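PDB 6D25: alpha-L-arabinosidase from Xanthomonas axonopodis pv. citri, which probably hydrolyses alpha-L-arabinofuranosyl side groups from arabinoxylans, as a trimeric GH51 arabinofuranosidase that copes with internal di-substitutions. Local coordinates for residues 296-299 with 300-304; 353-356 with 357-361; 286-289 with 290-294; 247-250 with 251-255. All coordinates share one frame; numbering follows the deposited sequence.

All four contacts are local, between neighbouring turns of helices in the eight-stranded beta/alpha barrel characteristic of GH51 enzymes. Along the chain, interaction 4 comes first, on helix 246-256; interactions 3 and 1 follow on helix 285-312, and interaction 2 lies on helix 346-361. Interactions 3 and 1 adjoin in sequence with centres 16 Å apart. Interaction 2 packs against both: M298, D299 and I302 of interaction 1 meet N355, I358 and F359, with centres 11 Å apart, and L292 of interaction 3 meets L354. Interaction 4 stands apart, its centre 18 Å from that of interaction 1. The set thus follows three successive barrel helices, from the subunit contact at E255 towards the strands of the beta domain.

Interaction 1 of 4, residues 296-299 with 300-304; sequences LVMD and ELITK
E300 meets the preceding turn through CB, 3.5 Å from V297 O. Its backbone N comes just after the kink at M298 and D299 and lies 4.3 Å from L296 O; a water joins the two, accepting from E300 N and donating to L296 O at 2.7 Å. Further out, the extended side chain of E300 brings OE2 to K304 NZ at 2.9 Å, a salt bridge one turn on along the same face. L301 N makes a nearly straight bond to V297 O, and L301 CG lies 4.0 Å from V297 CG1, which its first torsion (170°) turns along the helix towards the next turn. Both side chains rest on Y267 of strand 262-269, so this side of helix 285-312 faces the parallel strands of the beta/alpha barrel, while I302 leans to the neighbouring helix 346-361. I302 CD1 comes 3.6 Å from M298 CG, and M298, bent at its second and third torsions, carries SD back past the same methyl group. T303 grips D299 O twice, through OG1 at 2.8 Å and through its backbone N at 3.0 Å; the two donors arrive from opposite faces of the carbonyl plane. With chi1 at -61°, OG1 lies beside T303's own N, close to that oxygen. The carboxylate of D299 is engaged elsewhere, OD1 bonding to H362 NE2.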
# COMPACT_ATOMS: atom_id res chain seq x y z
N LEU A 296 27.99 -13.21 -21.96
CA LEU A 296 27.50 -14.52 -22.37
C LEU A 296 26.71 -15.23 -21.25
O LEU A 296 25.96 -16.18 -21.52
CB LEU A 296 28.68 -15.38 -22.83
CG LEU A 296 29.18 -15.05 -24.24
CD1 LEU A 296 30.50 -15.77 -24.50
CD2 LEU A 296 28.19 -15.48 -25.27
N VAL A 297 26.84 -14.75 -20.04
CA VAL A 297 26.11 -15.30 -18.90
C VAL A 297 24.58 -15.17 -19.15
O VAL A 297 23.78 -15.95 -18.63
CB VAL A 297 26.56 -14.60 -17.61
CG1 VAL A 297 25.67 -14.95 -16.42
CG2 VAL A 297 28.01 -14.89 -17.26
N MET A 298 24.18 -14.20 -19.97
CA MET A 298 22.76 -14.06 -20.37
C MET A 298 22.14 -15.41 -20.78
O MET A 298 20.98 -15.67 -20.47
CB MET A 298 22.63 -13.06 -21.52
CG MET A 298 21.20 -12.82 -21.99
SD MET A 298 20.16 -11.97 -20.80
CE MET A 298 20.68 -10.27 -21.00
N ASP A 299 22.90 -16.27 -21.48
CA ASP A 299 22.33 -17.52 -21.93
C ASP A 299 21.95 -18.42 -20.74
O ASP A 299 20.87 -18.99 -20.72
CB ASP A 299 23.26 -18.28 -22.89
CG ASP A 299 22.55 -19.50 -23.45
OD1 ASP A 299 21.60 -19.35 -24.19
OD2 ASP A 299 22.92 -20.59 -23.08
N GLU A 300 22.85 -18.54 -19.75
CA GLU A 300 22.58 -19.34 -18.56
C GLU A 300 21.37 -18.77 -17.79
O GLU A 300 20.51 -19.52 -17.34
CB GLU A 300 23.83 -19.36 -17.66
CG GLU A 300 23.60 -20.04 -16.34
CD GLU A 300 24.78 -19.99 -15.37
OE1 GLU A 300 25.90 -19.59 -15.80
OE2 GLU A 300 24.55 -20.37 -14.20
N LEU A 301 21.33 -17.45 -17.62
CA LEU A 301 20.21 -16.80 -16.90
C LEU A 301 18.89 -17.09 -17.61
O LEU A 301 17.91 -17.49 -16.96
CB LEU A 301 20.45 -15.29 -16.82
CG LEU A 301 21.67 -14.84 -16.03
CD1 LEU A 301 21.78 -13.33 -16.10
CD2 LEU A 301 21.65 -15.31 -14.57
N ILE A 302 18.83 -16.88 -18.93
CA ILE A 302 17.59 -17.15 -19.64
C ILE A 302 17.18 -18.62 -19.49
O ILE A 302 16.00 -18.92 -19.24
CB ILE A 302 17.70 -16.74 -21.12
CG1 ILE A 302 17.76 -15.21 -21.22
CG2 ILE A 302 16.57 -17.32 -21.93
CD1 ILE A 302 18.12 -14.68 -22.60
N THR A 303 18.16 -19.52 -19.61
CA THR A 303 17.89 -20.94 -19.52
C THR A 303 17.23 -21.25 -18.19
O THR A 303 16.18 -21.91 -18.13
CB THR A 303 19.16 -21.76 -19.77
OG1 THR A 303 19.58 -21.42 -21.10
CG2 THR A 303 18.95 -23.25 -19.64
N LYS A 304 17.85 -20.81 -17.12
CA LYS A 304 17.41 -21.18 -15.77
C LYS A 304 16.11 -20.46 -15.41
O LYS A 304 15.23 -21.10 -14.82
CB LYS A 304 18.52 -20.95 -14.76
CG LYS A 304 19.61 -22.00 -14.86
CD LYS A 304 20.77 -21.84 -13.93
CE LYS A 304 21.76 -22.97 -14.13
NZ LYS A 304 23.00 -22.72 -13.37
O HOH W 1 25.84 -18.55 -20.32

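Interaction 2 of 4, residues 353-356 with 357-361; sequences SLNF and DIFSQ
D357 and F356, with N355 and F359 beside them, carry this contact, in which every residue that takes part is buried. The carboxylate of D357 folds back along the helix, CG beside its own backbone N (chi1 -68°), and stands over the turn before: OD1 is 3.3 Å from S353 O, the oxygen that accepts the backbone N-H of D357 at 3.0 Å. Two acceptors so close would probably repel, a cost probably offset by the donors that hold the carboxylate there: OD1 bonds to S432 OG and Y401 OH, and OD2 to H430 ND1. These bonds satisfy a buried acid and fix its position.

F356 meets F359 at its rim, F359 CD2 lying near the plane of the F356 ring, 4.3 Å from F356 CD1. The F359 ring lies over N355 O, which sits 3.2 Å from the ring plane, towards the rim, while accepting the N-H of F359 at 2.8 Å in a bond of 171°. At its far end, F359 CZ reaches N355 CB at 4.1 Å, with the N355 amide plane turned 55° from the ring. The amide itself is tethered by ND2 to V351 O and T295 OG1.

Further along, S360 OG donates to D357 O at 2.9 Å, sharing that acceptor with Q361 N. A serine hydroxyl bonding back to the carbonyl three residues earlier is a common helical feature; this one lies on an outer helix of the beta/alpha barrel, wedged between helix 285-312 and strand 424-435 of the beta domain.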
# COMPACT_ATOMS: atom_id res chain seq x y z
N SER A 353 25.77 -8.22 -30.63
CA SER A 353 25.57 -9.36 -31.53
C SER A 353 25.43 -10.65 -30.72
O SER A 353 24.56 -11.49 -31.05
CB SER A 353 26.64 -9.49 -32.60
OG SER A 353 27.89 -9.76 -32.01
N LEU A 354 26.18 -10.79 -29.66
CA LEU A 354 26.11 -12.03 -28.87
C LEU A 354 24.74 -12.15 -28.18
O LEU A 354 24.17 -13.24 -28.10
CB LEU A 354 27.25 -12.07 -27.86
CG LEU A 354 28.65 -12.11 -28.45
CD1 LEU A 354 29.68 -11.97 -27.34
CD2 LEU A 354 28.87 -13.38 -29.22
N ASN A 355 24.21 -11.04 -27.68
CA ASN A 355 22.92 -11.04 -27.04
C ASN A 355 21.80 -11.35 -28.03
O ASN A 355 20.91 -12.17 -27.73
CB ASN A 355 22.67 -9.76 -26.25
CG ASN A 355 23.32 -9.82 -24.89
OD1 ASN A 355 22.70 -10.31 -23.93
ND2 ASN A 355 24.56 -9.32 -24.78
N PHE A 356 21.83 -10.74 -29.21
CA PHE A 356 20.84 -11.08 -30.25
C PHE A 356 20.89 -12.57 -30.63
O PHE A 356 19.84 -13.20 -30.77
CB PHE A 356 21.03 -10.23 -31.49
CG PHE A 356 20.82 -8.75 -31.28
CD1 PHE A 356 19.89 -8.27 -30.36
CD2 PHE A 356 21.46 -7.83 -32.09
CE1 PHE A 356 19.62 -6.91 -30.25
CE2 PHE A 356 21.19 -6.48 -31.97
CZ PHE A 356 20.30 -6.03 -31.03
N ASP A 357 22.09 -13.12 -30.74
CA ASP A 357 22.24 -14.55 -31.01
C ASP A 357 21.51 -15.34 -29.92
O ASP A 357 20.70 -16.23 -30.21
CB ASP A 357 23.70 -14.97 -31.09
CG ASP A 357 24.51 -14.42 -32.28
OD1 ASP A 357 23.89 -13.88 -33.26
OD2 ASP A 357 25.81 -14.54 -32.21
N ILE A 358 21.79 -14.98 -28.66
CA ILE A 358 21.25 -15.72 -27.53
C ILE A 358 19.71 -15.60 -27.48
O ILE A 358 18.99 -16.59 -27.31
CB ILE A 358 21.93 -15.27 -26.24
CG1 ILE A 358 23.37 -15.77 -26.15
CG2 ILE A 358 21.12 -15.69 -24.99
CD1 ILE A 358 24.19 -15.02 -25.10
N PHE A 359 19.20 -14.38 -27.62
CA PHE A 359 17.75 -14.20 -27.56
C PHE A 359 17.07 -15.04 -28.65
O PHE A 359 16.01 -15.68 -28.39
CB PHE A 359 17.35 -12.74 -27.78
CG PHE A 359 17.88 -11.73 -26.81
CD1 PHE A 359 18.18 -12.06 -25.51
CD2 PHE A 359 17.97 -10.39 -27.17
CE1 PHE A 359 18.67 -11.12 -24.62
CE2 PHE A 359 18.42 -9.44 -26.28
CZ PHE A 359 18.79 -9.81 -25.02
N SER A 360 17.66 -15.04 -29.85
CA SER A 360 17.04 -15.73 -30.97
C SER A 360 17.05 -17.26 -30.75
O SER A 360 16.18 -17.97 -31.32
CB SER A 360 17.71 -15.33 -32.27
OG SER A 360 18.94 -16.02 -32.48
N GLN A 361 17.97 -17.77 -29.92
CA GLN A 361 18.03 -19.19 -29.58
C GLN A 361 16.94 -19.55 -28.55
O GLN A 361 16.72 -20.75 -28.28
CB GLN A 361 19.38 -19.59 -28.96
CG GLN A 361 20.58 -19.35 -29.84
CD GLN A 361 20.32 -19.85 -31.25
OE1 GLN A 361 20.22 -21.07 -31.47
NE2 GLN A 361 20.13 -18.89 -32.18

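Interaction 3 of 4, residues 286-289 with 290-294; sequences AAWI and QTLSR
W288 and L292 make the apolar part of this stretch of helix, a CH-pi contact. L292 CD1 stands over one face of the indole, 4.0 Å from the centroid of its five-membered ring and 27° off the ring normal, with W288 NE1 and CE2 the atoms it comes closest to. The indole is brought there by a first torsion of 168°, which puts CG opposite the backbone N and sends the ring along the helix. NE1, although the methyl group lies over it, bonds to L448 O.

Among the hydrogen bonds, T291 makes two to one oxygen. Its OG1 lies 2.7 Å from A287 O and donates to it, while T291 N donates to the same oxygen at 3.1 Å; the N stands above the carbonyl plane and the hydroxyl comes from the opposite face, a double grip that satisfies the threonine hydroxyl within the helix. Around it run the ordinary helical bonds, S293 N to I289 O being the shortest of those across the junction at 2.8 Å. Q290 OE1 accepts from G272 N; its bond from R294 NE is bent and doubtfully short.

In the fold, this early part of helix 285-312 lies between two layers. W288 and T291 pack on R347 of helix 346-361, while I289 and S293 lean on T424 and V426 of strand 424-435, and I289 also meets Y419 of strand 407-421.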
# COMPACT_ATOMS: atom_id res chain seq x y z
N ALA A 286 42.60 -8.45 -21.72
CA ALA A 286 41.97 -9.03 -20.50
C ALA A 286 40.57 -8.42 -20.27
O ALA A 286 39.62 -9.15 -20.01
CB ALA A 286 42.87 -8.82 -19.30
N ALA A 287 40.45 -7.10 -20.41
CA ALA A 287 39.18 -6.42 -20.20
C ALA A 287 38.18 -6.76 -21.33
O ALA A 287 36.97 -6.83 -21.10
CB ALA A 287 39.39 -4.93 -20.12
N TRP A 288 38.70 -6.94 -22.54
CA TRP A 288 37.91 -7.37 -23.71
C TRP A 288 37.24 -8.72 -23.42
O TRP A 288 36.00 -8.84 -23.45
CB TRP A 288 38.83 -7.44 -24.93
CG TRP A 288 38.29 -8.12 -26.15
CD1 TRP A 288 38.46 -9.43 -26.49
CD2 TRP A 288 37.57 -7.50 -27.25
NE1 TRP A 288 37.88 -9.68 -27.70
CE2 TRP A 288 37.30 -8.54 -28.18
CE3 TRP A 288 37.10 -6.22 -27.52
CZ2 TRP A 288 36.61 -8.31 -29.37
CZ3 TRP A 288 36.41 -5.98 -28.69
CH2 TRP A 288 36.16 -7.03 -29.61
N ILE A 289 38.07 -9.73 -23.12
CA ILE A 289 37.51 -11.07 -22.97
C ILE A 289 36.63 -11.13 -21.71
O ILE A 289 35.62 -11.85 -21.73
CB ILE A 289 38.61 -12.15 -22.97
CG1 ILE A 289 37.99 -13.53 -23.24
CG2 ILE A 289 39.43 -12.10 -21.69
CD1 ILE A 289 39.00 -14.63 -23.41
N GLN A 290 36.98 -10.40 -20.65
CA GLN A 290 36.17 -10.39 -19.44
C GLN A 290 34.75 -9.85 -19.76
O GLN A 290 33.77 -10.37 -19.26
CB GLN A 290 36.80 -9.58 -18.31
CG GLN A 290 36.12 -9.89 -16.96
CD GLN A 290 35.87 -8.78 -15.94
OE1 GLN A 290 34.86 -8.85 -15.20
NE2 GLN A 290 36.80 -7.81 -15.87
N THR A 291 34.68 -8.79 -20.56
CA THR A 291 33.40 -8.21 -20.92
C THR A 291 32.54 -9.22 -21.71
O THR A 291 31.35 -9.39 -21.44
CB THR A 291 33.59 -6.93 -21.74
OG1 THR A 291 34.40 -6.03 -21.00
CG2 THR A 291 32.29 -6.27 -22.09
N LEU A 292 33.15 -9.90 -22.68
CA LEU A 292 32.41 -10.83 -23.49
C LEU A 292 31.99 -12.06 -22.65
O LEU A 292 30.90 -12.59 -22.82
CB LEU A 292 33.25 -11.23 -24.71
CG LEU A 292 33.66 -10.08 -25.63
CD1 LEU A 292 34.37 -10.60 -26.88
CD2 LEU A 292 32.44 -9.22 -26.02
N SER A 293 32.88 -12.52 -21.77
CA SER A 293 32.56 -13.62 -20.86
C SER A 293 31.34 -13.25 -20.01
O SER A 293 30.37 -14.04 -19.87
CB SER A 293 33.74 -13.95 -20.00
OG SER A 293 33.45 -15.05 -19.16
N ARG A 294 31.36 -12.06 -19.43
CA ARG A 294 30.25 -11.62 -18.62
C ARG A 294 28.96 -11.50 -19.45
O ARG A 294 27.89 -11.84 -18.93
CB ARG A 294 30.57 -10.30 -17.92
CG ARG A 294 31.38 -10.53 -16.65
CD ARG A 294 31.81 -9.24 -16.00
NE ARG A 294 32.48 -9.44 -14.71
CZ ARG A 294 31.86 -9.38 -13.53
NH1 ARG A 294 32.56 -9.61 -12.43
NH2 ARG A 294 30.57 -9.07 -13.45

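Interaction 4 of 4, residues 247-250 with 251-255; sequences HWTE and VMMRE
A first torsion near 180° in both H247 (179°) and W248 (-172°) throws the two rings along the helix, where V251 CG2 and M252 CG, each beside its own backbone N, meet them. V251 CG2 rests over one face of the H247 imidazole, a CH-pi contact 3.9 Å from the ring centroid. M252, bent at its second and third torsions, runs alongside the W248 indole: its CG is 3.3 Å from W248 NE1, and its SD makes an oblique Met-aromatic contact 4.8 Å from the centroid of the five-membered ring. The ring nitrogens bond elsewhere, H247 NE2 to E213 OE2 and W248 NE1 to P239 O.

Beside this, a water spans E250 OE2 (2.7 Å) and R254 NH1, the latter at a doubtfully short distance, and R254 NE forms a salt bridge with E255 OE2 at 2.9 Å. E250 is also held by K311 and Y312.

Helix 246-256 crosses over between parallel strands 235-238 and 262-269 in a beta-alpha-beta unit. H247, W248 and V251 pack on helix 212-224, T249 and M253 on L263 of strand 262-269, and E250 and R254 on helix 285-312.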
# COMPACT_ATOMS: atom_id res chain seq x y z
N HIS A 247 14.82 -17.23 -6.94
CA HIS A 247 13.73 -17.21 -5.98
C HIS A 247 12.67 -16.19 -6.41
O HIS A 247 11.47 -16.45 -6.25
CB HIS A 247 14.26 -16.95 -4.57
CG HIS A 247 13.17 -16.90 -3.55
ND1 HIS A 247 12.45 -18.02 -3.18
CD2 HIS A 247 12.66 -15.86 -2.85
CE1 HIS A 247 11.60 -17.66 -2.21
NE2 HIS A 247 11.69 -16.34 -2.00
N TRP A 248 13.08 -15.07 -6.94
CA TRP A 248 12.14 -14.06 -7.39
C TRP A 248 11.23 -14.62 -8.50
O TRP A 248 9.99 -14.52 -8.43
CB TRP A 248 12.90 -12.83 -7.88
CG TRP A 248 11.98 -11.67 -8.18
CD1 TRP A 248 11.12 -11.53 -9.22
CD2 TRP A 248 11.75 -10.56 -7.31
NE1 TRP A 248 10.41 -10.36 -9.08
CE2 TRP A 248 10.77 -9.76 -7.92
CE3 TRP A 248 12.28 -10.17 -6.07
CZ2 TRP A 248 10.32 -8.57 -7.33
CZ3 TRP A 248 11.82 -9.01 -5.49
CH2 TRP A 248 10.87 -8.22 -6.13
N THR A 249 11.85 -15.25 -9.51
CA THR A 249 11.06 -15.83 -10.59
C THR A 249 10.09 -16.90 -10.06
O THR A 249 8.96 -16.94 -10.47
CB THR A 249 11.99 -16.46 -11.64
OG1 THR A 249 12.89 -15.45 -12.06
CG2 THR A 249 11.24 -17.01 -12.83
N GLU A 250 10.58 -17.78 -9.20
CA GLU A 250 9.79 -18.85 -8.63
C GLU A 250 8.52 -18.27 -7.97
O GLU A 250 7.41 -18.76 -8.20
CB GLU A 250 10.64 -19.63 -7.63
CG GLU A 250 9.86 -20.63 -6.82
CD GLU A 250 9.57 -21.92 -7.54
OE1 GLU A 250 10.33 -22.30 -8.45
OE2 GLU A 250 8.56 -22.57 -7.15
N VAL A 251 8.68 -17.26 -7.10
CA VAL A 251 7.53 -16.76 -6.37
C VAL A 251 6.63 -15.97 -7.29
O VAL A 251 5.41 -16.11 -7.20
CB VAL A 251 7.97 -15.95 -5.13
CG1 VAL A 251 6.78 -15.28 -4.46
CG2 VAL A 251 8.71 -16.85 -4.16
N MET A 252 7.16 -15.10 -8.14
CA MET A 252 6.29 -14.30 -8.98
C MET A 252 5.45 -15.24 -9.87
O MET A 252 4.25 -14.99 -10.07
CB MET A 252 7.03 -13.34 -9.91
CG MET A 252 7.65 -12.19 -9.23
SD MET A 252 6.47 -11.02 -8.42
CE MET A 252 5.23 -10.86 -9.68
N MET A 253 6.07 -16.29 -10.42
CA MET A 253 5.32 -17.19 -11.30
C MET A 253 4.33 -18.02 -10.49
O MET A 253 3.16 -18.16 -10.89
CB MET A 253 6.29 -18.10 -12.10
CG MET A 253 7.10 -17.36 -13.12
SD MET A 253 6.14 -16.48 -14.37
CE MET A 253 5.55 -17.88 -15.32
N ARG A 254 4.77 -18.58 -9.36
CA ARG A 254 3.90 -19.39 -8.51
C ARG A 254 2.67 -18.56 -8.11
O ARG A 254 1.55 -19.06 -8.11
CB ARG A 254 4.60 -19.85 -7.23
CG ARG A 254 3.78 -20.71 -6.29
CD ARG A 254 4.62 -21.01 -5.03
NE ARG A 254 4.69 -19.85 -4.13
CZ ARG A 254 5.73 -19.51 -3.37
NH1 ARG A 254 6.84 -20.24 -3.35
NH2 ARG A 254 5.64 -18.45 -2.58
N GLU A 255 2.88 -17.31 -7.73
CA GLU A 255 1.84 -16.52 -7.10
C GLU A 255 1.02 -15.74 -8.13
O GLU A 255 -0.12 -15.40 -7.83
CB GLU A 255 2.38 -15.52 -6.07
CG GLU A 255 2.99 -16.18 -4.87
CD GLU A 255 2.03 -17.11 -4.11
OE1 GLU A 255 0.87 -16.79 -3.98
OE2 GLU A 255 2.48 -18.12 -3.60
O HOH W 2 7.62 -22.16 -4.68